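Local coordinates for protein oligoribonuclease (Colwellia psychrerythraea, PDB 6A4D) that hydrolyses short RNA oligonucleotides, probably as a 3'-to-5' exonuclease of the DEDD family within the RNase H-like clan, and forms a dimer, at residues Leu11-Leu16 / Leu135-Ile140; Glu91-Val96 / Glu127-Tyr132; Lys145-Glu150 / Glu179-Leu184. The protein carries 1 engineered substitution. All blocks are in the same frame, centred on the assembly; numbering follows the deposited sequence.

Contact 1 (Leu11-Leu16 / Leu135-Ile140); sequences LIWLDL and LDVSTI. With 9RC (5'-O-[(S)-hydroxy(4-nitrophenoxy)phosphoryl]thymidine), chain C.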
loop_
_atom_site.group_PDB
_atom_site.type_symbol
_atom_site.label_atom_id
_atom_site.label_comp_id
_atom_site.label_asym_id
_atom_site.label_seq_id
_atom_site.Cartn_x
_atom_site.Cartn_y
_atom_site.Cartn_z
ATOM N N LEU A 11 11.341 1.491 -12.597
ATOM C CA LEU A 11 10.369 0.934 -11.713
ATOM C C LEU A 11 10.501 -0.590 -11.600
ATOM O O LEU A 11 10.592 -1.282 -12.611
ATOM C CB LEU A 11 8.990 1.347 -12.210
ATOM C CG LEU A 11 8.771 2.839 -12.204
ATOM C CD1 LEU A 11 7.512 3.096 -13.028
ATOM C CD2 LEU A 11 8.680 3.356 -10.762
ATOM N N ILE A 12 10.408 -1.094 -10.368
ATOM C CA ILE A 12 10.309 -2.569 -10.062
ATOM C C ILE A 12 8.869 -3.025 -9.833
ATOM O O ILE A 12 8.191 -2.615 -8.833
ATOM C CB ILE A 12 11.117 -2.918 -8.812
ATOM C CG1 ILE A 12 12.572 -2.424 -8.964
ATOM C CG2 ILE A 12 11.086 -4.430 -8.608
ATOM C CD1 ILE A 12 13.506 -2.787 -7.806
ATOM N N TRP A 13 8.383 -3.840 -10.767
ATOM C CA TRP A 13 7.070 -4.408 -10.724
ATOM C C TRP A 13 7.134 -5.851 -10.242
ATOM O O TRP A 13 7.962 -6.607 -10.691
ATOM C CB TRP A 13 6.445 -4.426 -12.097
ATOM C CG TRP A 13 6.264 -3.072 -12.611
ATOM C CD1 TRP A 13 7.210 -2.252 -13.118
ATOM C CD2 TRP A 13 5.064 -2.377 -12.650
ATOM N NE1 TRP A 13 6.660 -1.069 -13.487
ATOM C CE2 TRP A 13 5.330 -1.120 -13.233
ATOM C CE3 TRP A 13 3.746 -2.699 -12.303
ATOM C CZ2 TRP A 13 4.365 -0.160 -13.394
ATOM C CZ3 TRP A 13 2.762 -1.722 -12.508
ATOM C CH2 TRP A 13 3.088 -0.478 -13.034
ATOM N N LEU A 14 6.247 -6.246 -9.345
ATOM C CA LEU A 14 6.183 -7.644 -9.008
ATOM C C LEU A 14 4.826 -8.172 -8.700
ATOM O O LEU A 14 3.858 -7.442 -8.446
ATOM C CB LEU A 14 7.154 -7.945 -7.899
ATOM C CG LEU A 14 7.081 -7.189 -6.605
ATOM C CD1 LEU A 14 6.055 -7.838 -5.729
ATOM C CD2 LEU A 14 8.432 -7.257 -5.899
ATOM N N ASP A 15 4.739 -9.484 -8.727
ATOM C CA ASP A 15 3.524 -10.131 -8.309
ATOM C C ASP A 15 3.908 -11.412 -7.621
ATOM O O ASP A 15 4.904 -12.016 -7.976
ATOM C CB ASP A 15 2.606 -10.372 -9.502
ATOM C CG ASP A 15 1.298 -11.093 -9.119
ATOM O OD1 ASP A 15 0.570 -10.561 -8.242
ATOM O OD2 ASP A 15 1.029 -12.188 -9.695
ATOM N N LEU A 16 3.099 -11.789 -6.624
ATOM C CA LEU A 16 3.313 -12.971 -5.801
ATOM C C LEU A 16 2.047 -13.805 -5.778
ATOM O O LEU A 16 0.942 -13.282 -5.854
ATOM C CB LEU A 16 3.583 -12.572 -4.348
ATOM C CG LEU A 16 4.889 -11.900 -3.935
ATOM C CD1 LEU A 16 5.089 -11.940 -2.423
ATOM C CD2 LEU A 16 6.100 -12.501 -4.584
ATOM N N LEU A 135 3.784 1.938 -5.445
ATOM C CA LEU A 135 3.100 2.451 -6.594
ATOM C C LEU A 135 1.963 1.451 -6.913
ATOM O O LEU A 135 2.147 0.413 -7.498
ATOM C CB LEU A 135 4.075 2.657 -7.706
ATOM C CG LEU A 135 3.531 3.463 -8.872
ATOM C CD1 LEU A 135 4.641 3.733 -9.856
ATOM C CD2 LEU A 135 2.392 2.751 -9.601
ATOM N N ASP A 136 0.794 1.805 -6.447
ATOM C CA ASP A 136 -0.335 0.918 -6.404
ATOM C C ASP A 136 -1.335 1.341 -7.485
ATOM O O ASP A 136 -1.998 2.315 -7.325
ATOM C CB ASP A 136 -0.959 0.964 -4.983
ATOM C CG ASP A 136 -2.087 -0.055 -4.794
ATOM O OD1 ASP A 136 -2.503 -0.688 -5.786
ATOM O OD2 ASP A 136 -2.608 -0.174 -3.646
ATOM N N VAL A 137 -1.467 0.533 -8.533
ATOM C CA VAL A 137 -2.237 0.826 -9.686
ATOM C C VAL A 137 -3.766 0.819 -9.311
ATOM O O VAL A 137 -4.587 1.562 -9.912
ATOM C CB VAL A 137 -1.887 -0.193 -10.791
ATOM C CG1 VAL A 137 -2.878 -0.128 -11.961
ATOM C CG2 VAL A 137 -0.448 0.030 -11.261
ATOM N N SER A 138 -4.102 0.051 -8.275
ATOM C CA SER A 138 -5.465 -0.014 -7.774
ATOM C C SER A 138 -5.878 1.241 -7.045
ATOM O O SER A 138 -7.048 1.488 -6.963
ATOM C CB SER A 138 -5.661 -1.205 -6.840
ATOM O OG SER A 138 -5.314 -2.368 -7.510
ATOM N N THR A 139 -4.945 2.037 -6.565
ATOM C CA THR A 139 -5.275 3.392 -6.115
ATOM C C THR A 139 -5.853 4.165 -7.255
ATOM O O THR A 139 -6.837 4.875 -7.088
ATOM C CB THR A 139 -4.016 4.122 -5.596
ATOM O OG1 THR A 139 -3.721 3.623 -4.285
ATOM C CG2 THR A 139 -4.129 5.671 -5.608
ATOM N N ILE A 140 -5.266 4.009 -8.429
ATOM C CA ILE A 140 -5.670 4.820 -9.598
ATOM C C ILE A 140 -6.971 4.242 -10.080
ATOM O O ILE A 140 -7.837 4.977 -10.456
ATOM C CB ILE A 140 -4.627 4.824 -10.746
ATOM C CG1 ILE A 140 -3.299 5.352 -10.190
ATOM C CG2 ILE A 140 -5.065 5.782 -11.890
ATOM C CD1 ILE A 140 -2.167 4.766 -10.940
HETATM O OAJ 9RC C . -5.699 -8.597 -0.347
HETATM C CAE 9RC C . -6.828 -8.954 -0.691
HETATM N NAI 9RC C . -7.825 -9.061 0.265
HETATM C CAL 9RC C . -9.117 -9.457 -0.103
HETATM O OAS 9RC C . -9.969 -9.540 0.789
HETATM C CAT 9RC C . -9.411 -9.731 -1.447
HETATM C CAU 9RC C . -10.698 -10.116 -1.860
HETATM C CAF 9RC C . -8.392 -9.628 -2.377
HETATM N NAB 9RC C . -7.098 -9.233 -1.973
HETATM C CAA 9RC C . -5.988 -9.127 -2.924
HETATM O OAC 9RC C . -6.140 -8.019 -3.772
HETATM C CAD 9RC C . -5.995 -10.314 -3.852
HETATM C CAH 9RC C . -5.065 -9.847 -4.898
HETATM O OAK 9RC C . -3.776 -10.251 -4.515
HETATM C CAG 9RC C . -5.208 -8.335 -4.823
HETATM C CAR 9RC C . -5.857 -7.872 -6.085
HETATM O OAQ 9RC C . -6.136 -6.494 -5.892
HETATM P PAP 9RC C . -6.873 -5.702 -7.041
HETATM O OAO 9RC C . -6.781 -4.172 -6.565
HETATM O OAN 9RC C . -8.300 -6.085 -6.954
HETATM O OAM 9RC C . -6.041 -6.194 -8.270
HETATM C CAV 9RC C . -5.978 -6.079 -9.654
HETATM C CAW 9RC C . -4.919 -6.758 -10.360
HETATM C CAY 9RC C . -4.773 -6.628 -11.789
HETATM C CBA 9RC C . -5.699 -5.839 -12.540
HETATM N NBB 9RC C . -5.692 -5.611 -13.908
HETATM O OBD 9RC C . -7.047 -5.672 -14.813
HETATM O OBC 9RC C . -4.524 -5.184 -14.498
HETATM C CAZ 9RC C . -6.711 -5.213 -11.805
HETATM C CAX 9RC C . -6.877 -5.301 -10.403
#

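Contact 2 (Glu91-Val96 / Glu127-Tyr132); sequences ESLAFV and EDHFHY. With 9RC (5'-O-[(S)-hydroxy(4-nitrophenoxy)phosphoryl]thymidine), chain F.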
loop_
_atom_site.group_PDB
_atom_site.type_symbol
_atom_site.label_atom_id
_atom_site.label_comp_id
_atom_site.label_asym_id
_atom_site.label_seq_id
_atom_site.Cartn_x
_atom_site.Cartn_y
_atom_site.Cartn_z
ATOM N N GLU A 91 18.541 -14.649 -5.795
ATOM C CA GLU A 91 18.388 -14.368 -7.230
ATOM C C GLU A 91 17.659 -13.062 -7.507
ATOM O O GLU A 91 18.171 -12.213 -8.247
ATOM C CB GLU A 91 17.658 -15.499 -7.943
ATOM C CG GLU A 91 18.356 -16.871 -7.916
ATOM C CD GLU A 91 19.829 -16.822 -8.323
ATOM O OE1 GLU A 91 20.146 -16.804 -9.541
ATOM O OE2 GLU A 91 20.678 -16.797 -7.406
ATOM N N SER A 92 16.481 -12.890 -6.881
ATOM C CA SER A 92 15.641 -11.665 -7.074
ATOM C C SER A 92 16.360 -10.375 -6.704
ATOM O O SER A 92 16.301 -9.395 -7.466
ATOM C CB SER A 92 14.350 -11.803 -6.315
ATOM O OG SER A 92 13.601 -12.862 -6.893
ATOM N N LEU A 93 17.074 -10.386 -5.584
ATOM C CA LEU A 93 17.838 -9.235 -5.148
ATOM C C LEU A 93 18.927 -8.878 -6.145
ATOM O O LEU A 93 19.047 -7.727 -6.543
ATOM C CB LEU A 93 18.459 -9.458 -3.788
ATOM C CG LEU A 93 19.193 -8.248 -3.218
ATOM C CD1 LEU A 93 18.371 -6.950 -3.293
ATOM C CD2 LEU A 93 19.659 -8.523 -1.787
ATOM N N ALA A 94 19.684 -9.881 -6.577
ATOM C CA ALA A 94 20.749 -9.682 -7.585
ATOM C C ALA A 94 20.189 -9.114 -8.874
ATOM O O ALA A 94 20.785 -8.230 -9.454
ATOM C CB ALA A 94 21.454 -10.990 -7.876
ATOM N N PHE A 95 19.050 -9.623 -9.317
ATOM C CA PHE A 95 18.374 -9.092 -10.493
ATOM C C PHE A 95 17.985 -7.617 -10.398
ATOM O O PHE A 95 18.283 -6.848 -11.309
ATOM C CB PHE A 95 17.141 -9.897 -10.793
ATOM C CG PHE A 95 16.350 -9.386 -11.941
ATOM C CD1 PHE A 95 16.828 -9.523 -13.242
ATOM C CD2 PHE A 95 15.100 -8.779 -11.743
ATOM C CE1 PHE A 95 16.087 -9.081 -14.325
ATOM C CE2 PHE A 95 14.345 -8.314 -12.826
ATOM C CZ PHE A 95 14.829 -8.481 -14.117
ATOM N N VAL A 96 17.348 -7.208 -9.296
ATOM C CA VAL A 96 16.919 -5.836 -9.218
ATOM C C VAL A 96 18.117 -4.928 -9.004
ATOM O O VAL A 96 18.052 -3.762 -9.376
ATOM C CB VAL A 96 15.834 -5.571 -8.143
ATOM C CG1 VAL A 96 14.541 -6.234 -8.581
ATOM C CG2 VAL A 96 16.277 -6.027 -6.741
ATOM N N GLU A 127 13.214 -6.806 0.297
ATOM C CA GLU A 127 12.431 -5.588 0.584
ATOM C C GLU A 127 13.325 -4.351 0.717
ATOM O O GLU A 127 12.894 -3.203 0.395
ATOM C CB GLU A 127 11.548 -5.693 1.845
ATOM C CG GLU A 127 10.357 -4.734 1.770
ATOM C CD GLU A 127 9.745 -4.373 3.101
ATOM O OE1 GLU A 127 8.813 -3.516 3.088
ATOM O OE2 GLU A 127 10.174 -4.947 4.147
ATOM N N ASP A 128 14.557 -4.556 1.201
ATOM C CA ASP A 128 15.443 -3.412 1.470
ATOM C C ASP A 128 15.926 -2.742 0.196
ATOM O O ASP A 128 16.388 -1.619 0.247
ATOM C CB ASP A 128 16.629 -3.792 2.340
ATOM C CG ASP A 128 16.211 -4.228 3.763
ATOM O OD1 ASP A 128 15.192 -3.709 4.302
ATOM O OD2 ASP A 128 16.934 -5.064 4.351
ATOM N N HIS A 129 15.825 -3.404 -0.940
ATOM C CA HIS A 129 16.214 -2.771 -2.175
ATOM C C HIS A 129 15.233 -1.644 -2.647
ATOM O O HIS A 129 15.598 -0.809 -3.448
ATOM C CB HIS A 129 16.433 -3.781 -3.264
ATOM C CG HIS A 129 17.187 -3.211 -4.419
ATOM N ND1 HIS A 129 18.540 -2.962 -4.361
ATOM C CD2 HIS A 129 16.761 -2.747 -5.627
ATOM C CE1 HIS A 129 18.921 -2.407 -5.503
ATOM N NE2 HIS A 129 17.862 -2.266 -6.288
ATOM N N PHE A 130 14.006 -1.662 -2.134
ATOM C CA PHE A 130 12.971 -0.797 -2.575
ATOM C C PHE A 130 12.970 0.445 -1.736
ATOM O O PHE A 130 13.281 0.417 -0.541
ATOM C CB PHE A 130 11.584 -1.491 -2.467
ATOM C CG PHE A 130 11.435 -2.681 -3.350
ATOM C CD1 PHE A 130 11.988 -3.908 -2.986
ATOM C CD2 PHE A 130 10.740 -2.595 -4.531
ATOM C CE1 PHE A 130 11.876 -5.018 -3.799
ATOM C CE2 PHE A 130 10.583 -3.698 -5.343
ATOM C CZ PHE A 130 11.141 -4.926 -4.981
ATOM N N HIS A 131 12.574 1.534 -2.355
ATOM C CA HIS A 131 12.037 2.671 -1.613
ATOM C C HIS A 131 10.876 2.246 -0.729
ATOM O O HIS A 131 10.158 1.272 -1.044
ATOM C CB HIS A 131 11.478 3.673 -2.625
ATOM C CG HIS A 131 11.295 5.051 -2.094
ATOM N ND1 HIS A 131 10.303 5.389 -1.212
ATOM C CD2 HIS A 131 11.929 6.204 -2.401
ATOM C CE1 HIS A 131 10.377 6.681 -0.939
ATOM N NE2 HIS A 131 11.340 7.201 -1.667
ATOM N N TYR A 132 10.614 2.998 0.331
ATOM C CA TYR A 132 9.547 2.635 1.241
ATOM C C TYR A 132 8.105 2.797 0.657
ATOM O O TYR A 132 7.190 2.169 1.171
ATOM C CB TYR A 132 9.656 3.338 2.631
ATOM C CG TYR A 132 9.380 4.803 2.605
ATOM C CD1 TYR A 132 8.086 5.306 2.731
ATOM C CD2 TYR A 132 10.409 5.698 2.429
ATOM C CE1 TYR A 132 7.846 6.664 2.679
ATOM C CE2 TYR A 132 10.188 7.046 2.387
ATOM C CZ TYR A 132 8.908 7.520 2.503
ATOM O OH TYR A 132 8.723 8.873 2.432
HETATM O OAJ 9RC F . 7.199 3.393 6.209
HETATM C CAE 9RC F . 8.105 4.241 6.201
HETATM N NAI 9RC F . 9.442 3.843 6.059
HETATM C CAL 9RC F . 10.456 4.808 6.016
HETATM O OAS 9RC F . 11.609 4.394 5.884
HETATM C CAT 9RC F . 10.148 6.188 6.109
HETATM C CAU 9RC F . 11.180 7.159 6.058
HETATM C CAF 9RC F . 8.810 6.572 6.267
HETATM N NAB 9RC F . 7.799 5.553 6.330
HETATM C CAA 9RC F . 6.349 5.888 6.436
HETATM O OAC 9RC F . 6.260 6.800 5.351
HETATM C CAD 9RC F . 5.927 6.608 7.707
HETATM C CAH 9RC F . 5.389 7.941 7.197
HETATM O OAK 9RC F . 4.093 8.330 7.741
HETATM C CAG 9RC F . 5.225 7.672 5.699
HETATM C CAR 9RC F . 5.475 8.946 4.920
HETATM O OAQ 9RC F . 4.711 8.807 3.751
HETATM P PAP 9RC F . 5.183 9.546 2.407
HETATM O OAO 9RC F . 4.730 8.765 1.069
HETATM O OAN 9RC F . 6.653 9.624 2.316
HETATM O OAM 9RC F . 4.948 10.966 2.504
HETATM C CAV 9RC F . 3.988 11.810 2.829
HETATM C CAW 9RC F . 3.263 11.817 4.028
HETATM C CAY 9RC F . 2.309 12.841 4.160
HETATM C CBA 9RC F . 2.168 13.821 3.136
HETATM N NBB 9RC F . 1.265 14.786 3.197
HETATM O OBD 9RC F . 0.392 14.961 4.668
HETATM O OBC 9RC F . 0.979 15.652 1.582
HETATM C CAZ 9RC F . 2.946 13.794 1.966
HETATM C CAX 9RC F . 3.864 12.795 1.839
#

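Contact 3 (Lys145-Glu150 / Glu179-Leu184); sequences KRWKPE and ELFFKL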
loop_
_atom_site.group_PDB
_atom_site.type_symbol
_atom_site.label_atom_id
_atom_site.label_comp_id
_atom_site.label_asym_id
_atom_site.label_seq_id
_atom_site.Cartn_x
_atom_site.Cartn_y
_atom_site.Cartn_z
ATOM N N LYS A 145 -12.791 4.845 -10.855
ATOM C CA LYS A 145 -14.157 4.521 -10.434
ATOM C C LYS A 145 -15.026 5.723 -10.096
ATOM O O LYS A 145 -16.169 5.817 -10.505
ATOM C CB LYS A 145 -14.182 3.528 -9.294
ATOM C CG LYS A 145 -13.778 2.146 -9.765
ATOM C CD LYS A 145 -13.367 1.229 -8.643
ATOM C CE LYS A 145 -14.397 1.243 -7.542
ATOM N NZ LYS A 145 -14.313 -0.037 -6.805
ATOM N N ARG A 146 -14.455 6.660 -9.397
ATOM C CA ARG A 146 -15.190 7.786 -8.876
ATOM C C ARG A 146 -15.123 9.000 -9.731
ATOM O O ARG A 146 -16.035 9.769 -9.724
ATOM C CB ARG A 146 -14.639 8.177 -7.500
ATOM C CG ARG A 146 -14.856 7.057 -6.499
ATOM C CD ARG A 146 -14.303 7.440 -5.126
ATOM N NE ARG A 146 -14.624 6.396 -4.133
ATOM C CZ ARG A 146 -14.176 5.146 -4.157
ATOM N NH1 ARG A 146 -13.374 4.698 -5.114
ATOM N NH2 ARG A 146 -14.542 4.310 -3.192
ATOM N N TRP A 147 -14.038 9.210 -10.450
ATOM C CA TRP A 147 -13.877 10.440 -11.160
ATOM C C TRP A 147 -14.057 10.220 -12.653
ATOM O O TRP A 147 -14.374 11.162 -13.347
ATOM C CB TRP A 147 -12.476 11.064 -10.929
ATOM C CG TRP A 147 -12.173 11.517 -9.548
ATOM C CD1 TRP A 147 -13.033 11.591 -8.512
ATOM C CD2 TRP A 147 -10.890 11.973 -9.040
ATOM N NE1 TRP A 147 -12.373 12.032 -7.385
ATOM C CE2 TRP A 147 -11.063 12.277 -7.690
ATOM C CE3 TRP A 147 -9.621 12.067 -9.582
ATOM C CZ2 TRP A 147 -10.038 12.743 -6.900
ATOM C CZ3 TRP A 147 -8.591 12.560 -8.809
ATOM C CH2 TRP A 147 -8.788 12.863 -7.475
ATOM N N LYS A 148 -13.803 9.051 -13.211
ATOM C CA LYS A 148 -13.938 8.945 -14.672
ATOM C C LYS A 148 -14.108 7.501 -15.057
ATOM O O LYS A 148 -13.306 6.911 -15.798
ATOM C CB LYS A 148 -12.704 9.602 -15.335
ATOM C CG LYS A 148 -12.914 9.974 -16.763
ATOM C CD LYS A 148 -11.673 10.572 -17.375
ATOM C CE LYS A 148 -11.939 10.931 -18.845
ATOM N NZ LYS A 148 -10.723 11.571 -19.409
ATOM N N PRO A 149 -15.236 6.924 -14.624
ATOM C CA PRO A 149 -15.408 5.516 -14.712
ATOM C C PRO A 149 -15.303 4.944 -16.097
ATOM O O PRO A 149 -14.871 3.793 -16.263
ATOM C CB PRO A 149 -16.801 5.277 -14.082
ATOM C CG PRO A 149 -17.455 6.588 -14.029
ATOM C CD PRO A 149 -16.343 7.566 -13.894
ATOM N N GLU A 150 -15.586 5.748 -17.083
ATOM C CA GLU A 150 -15.479 5.265 -18.444
ATOM C C GLU A 150 -14.118 4.829 -18.932
ATOM O O GLU A 150 -14.031 4.007 -19.845
ATOM C CB GLU A 150 -16.022 6.288 -19.416
ATOM C CG GLU A 150 -16.682 5.542 -20.568
ATOM C CD GLU A 150 -17.817 6.309 -21.236
ATOM O OE1 GLU A 150 -18.124 5.936 -22.402
ATOM O OE2 GLU A 150 -18.350 7.257 -20.604
ATOM N N GLU A 179 -2.617 7.320 -20.576
ATOM C CA GLU A 179 -3.210 7.875 -21.789
ATOM C C GLU A 179 -4.563 8.550 -21.581
ATOM O O GLU A 179 -4.743 9.644 -22.111
ATOM C CB GLU A 179 -3.316 6.792 -22.862
ATOM C CG GLU A 179 -3.787 7.282 -24.223
ATOM C CD GLU A 179 -4.176 6.133 -25.151
ATOM O OE1 GLU A 179 -3.804 4.952 -24.897
ATOM O OE2 GLU A 179 -4.853 6.411 -26.155
ATOM N N LEU A 180 -5.482 7.955 -20.802
ATOM C CA LEU A 180 -6.839 8.477 -20.686
ATOM C C LEU A 180 -7.171 9.289 -19.457
ATOM O O LEU A 180 -8.191 9.964 -19.432
ATOM C CB LEU A 180 -7.862 7.326 -20.809
ATOM C CG LEU A 180 -7.770 6.494 -22.091
ATOM C CD1 LEU A 180 -8.673 5.290 -21.994
ATOM C CD2 LEU A 180 -8.147 7.351 -23.314
ATOM N N PHE A 181 -6.344 9.251 -18.429
ATOM C CA PHE A 181 -6.777 9.794 -17.132
ATOM C C PHE A 181 -5.826 10.753 -16.540
ATOM O O PHE A 181 -6.222 11.536 -15.738
ATOM C CB PHE A 181 -7.028 8.606 -16.189
ATOM C CG PHE A 181 -7.742 8.924 -14.888
ATOM C CD1 PHE A 181 -8.730 9.911 -14.776
ATOM C CD2 PHE A 181 -7.501 8.095 -13.781
ATOM C CE1 PHE A 181 -9.370 10.110 -13.564
ATOM C CE2 PHE A 181 -8.165 8.266 -12.592
ATOM C CZ PHE A 181 -9.099 9.270 -12.471
ATOM N N PHE A 182 -4.587 10.776 -16.994
ATOM C CA PHE A 182 -3.630 11.722 -16.544
ATOM C C PHE A 182 -3.418 12.756 -17.604
ATOM O O PHE A 182 -3.453 12.445 -18.782
ATOM C CB PHE A 182 -2.313 10.977 -16.289
ATOM C CG PHE A 182 -2.296 10.228 -15.004
ATOM C CD1 PHE A 182 -2.093 10.901 -13.806
ATOM C CD2 PHE A 182 -2.542 8.892 -14.968
ATOM C CE1 PHE A 182 -2.066 10.226 -12.596
ATOM C CE2 PHE A 182 -2.560 8.201 -13.744
ATOM C CZ PHE A 182 -2.312 8.876 -12.576
ATOM N N LYS A 183 -3.089 13.971 -17.186
ATOM C CA LYS A 183 -2.956 15.093 -18.113
ATOM C C LYS A 183 -1.585 15.000 -18.784
ATOM O O LYS A 183 -1.513 14.831 -20.002
ATOM C CB LYS A 183 -3.123 16.433 -17.389
ATOM C CG LYS A 183 -3.891 17.438 -18.176
ATOM C CD LYS A 183 -3.916 18.801 -17.500
ATOM C CE LYS A 183 -4.780 18.871 -16.270
ATOM N NZ LYS A 183 -6.149 18.387 -16.529
ATOM N N LEU A 184 -0.513 15.064 -18.003
ATOM C CA LEU A 184 0.855 14.911 -18.545
ATOM C C LEU A 184 1.006 14.950 -20.079
ATOM O O LEU A 184 0.677 15.936 -20.748
ATOM C CB LEU A 184 1.489 13.606 -18.026
ATOM C CG LEU A 184 1.177 12.268 -18.727
ATOM C CD1 LEU A 184 2.184 11.865 -19.790
ATOM C CD2 LEU A 184 1.174 11.185 -17.683
HETATM O O HOH W 1 -9.831 10.621 -21.728
#

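Contact 1 (Leu11-Leu16 / Leu135-Ile140)
Within the central sheet of the RNase H-like exonuclease fold, Leu11 and Trp13 of strand 11-18 reach past the intervening strand 107-109 to Leu135 and Val137, where strand 134-136 gives way to helix 137-147. The nearest alpha carbons, Trp13 CA and Leu135 CA, lie 8.9 Å apart, as expected when one strand runs between, and side chains alone span the distance. Leu11 CD2 meets Leu135 CD1 at 4.2 Å, the two chains crossing at about a right angle. Cys108 of the middle strand touches Leu11, Trp13 and Leu135, filling the same layer. The indole of Trp13, its CG anti to the carbonyl carbon (chi1 -63°), carries its six-membered ring toward Val137, whose CG2 meets the ring edge near its plane, 3.9 Å from Trp13 CZ3. At the other end of the indole NE1 bonds to Thr36, which helps to fix the ring's rotation. Asp136 caps the new helix: its OD1, approached from above the carboxylate plane, accepts from Ser138 N at 3.0 Å and also from Ser111 N. Thus positioned, Ser138 donates through OG to phosphate oxygen OAO of the bound nucleotide at a short 2.5 Å. Thr139 OG1 bonds to Asp136 N of the second subunit, drawing the dimer interface into the same turn. A hydrophobic sheet layer leading into a capped helix that presents a serine to phosphate belongs to a nucleotide pocket built over the carboxyl ends of parallel strands.

Contact 2 (Glu91-Val96 / Glu127-Tyr132)
Unusual here is a buried histidine, His129, packed against Leu93 and Val96 of helix 85-99, whose methyls both come from one side of its ring. Leu93, its CG opposite the backbone N (chi1 -176°), extends CD1 to His129 CB at 3.7 Å, and the two chains meet at a slant. Val96 runs past the histidine in the opposite direction, and its CG2 comes within 3.5 Å of His129 CD2, the tighter of the two apolar approaches. Leu93 CD1 thus lies by CB and CG of the histidine, Val96 CG2 by CD2 and CG. His129 NE2 donates to Val100 O just beyond the helix; Val96 O stands 3.4 Å from the same NE2. A polar atom buried among hydrocarbons is satisfied by Val100, and the loop is tied to the C-terminal end of the helix. The backbone that delivers His129 is a type I turn from Glu127 to Phe130, closed by Phe130 N to Glu127 O at 3.2 Å. Next to it Phe130 turns inward onto Ile12 and Leu14 and meets Phe126 edge-to-face. Farther along, Tyr132 faces the opposite way, toward a nucleotide that Ser138 and Ser111 of the second subunit also bind. The thymine lies over one ring face, its CAT 3.6 Å above the Tyr132 plane, while His131 CE1 approaches the other face. The arrangement is that of a helix layered on the RNase H-like sheet, joined to a loop that lends an aromatic side chain to the partner's nucleotide pocket, as in dimeric oligoribonucleases.

Contact 3 (Lys145-Glu150 / Glu179-Leu184)
Lys148 stretches its side chain along Phe181 to grasp the carbonyl of Leu180. Its CG stands opposite the backbone N (chi1 -161°), and every later torsion is close to fully extended, so the chain spends its whole length in crossing to the other segment. NZ arrives almost straight on the carbonyl, with a C=O...N angle of 179° and 3.0 Å between Lys148 NZ and Leu180 O. A water closes a small triangle with them, accepting from Lys148 NZ at 2.7 Å and donating to Leu180 O at 2.9 Å. The methylenes are used as well: Lys148 CB lies 3.8 Å from Phe181 CE1, and the CD farther out lies 4.0 Å from Phe181 CD1, the lysine and the phenylalanine running past each other in opposite senses.

Two helix ends meet here. Helix 137-147 finishes at Trp147 and helix 163-180 at Leu180, and Lys148 and Phe181 are the first residues to leave helical geometry. A lysine ammonium beside the last carbonyl of a helix would be expected to stabilise the negative end of its dipole. An alanine here would keep CB on the ring but would probably leave Leu180 O, and Lys183 O of the second subunit, without the ammonium and remove the CD contact with Phe181 CD1.

Trp147 adds a second apolar neighbour, crossing Phe181 at about a right angle, with Trp147 CE3 4.1 Å from Phe181 CZ. Its CG is anti to the carbonyl carbon (chi1 -66°), which turns the indole toward Phe181, and NE1 bonds to Ser38 O of the second subunit. Ile140, Leu143 and Ala144 of helix 137-147 also touch Phe181. Lys148 NZ has a further acceptor in Lys183 O of the second subunit, and Phe182 stacks on its counterpart there.

From the N terminus, strand 11-18 starts the long loop that contact 1 closes when the chain returns at Leu135-Ile140. Contact 2 is nested within that loop: helix 85-99 and the turn before strand 134-136 join at Glu91-Val96 and Glu127-Tyr132. Contact 3 follows in series and closes a shorter loop, bringing the end of helix 137-147 to the end of helix 163-180 and the C-terminal tail. Ile12 of contact 1 touches Val96, His129 and Phe130 of contact 2, linking sheet and helix layer. Ile140 of contact 1 packs on Phe181 and Phe182 of contact 3. Contacts 2 and 3 do not touch, their nearest atoms being about 17 Å apart.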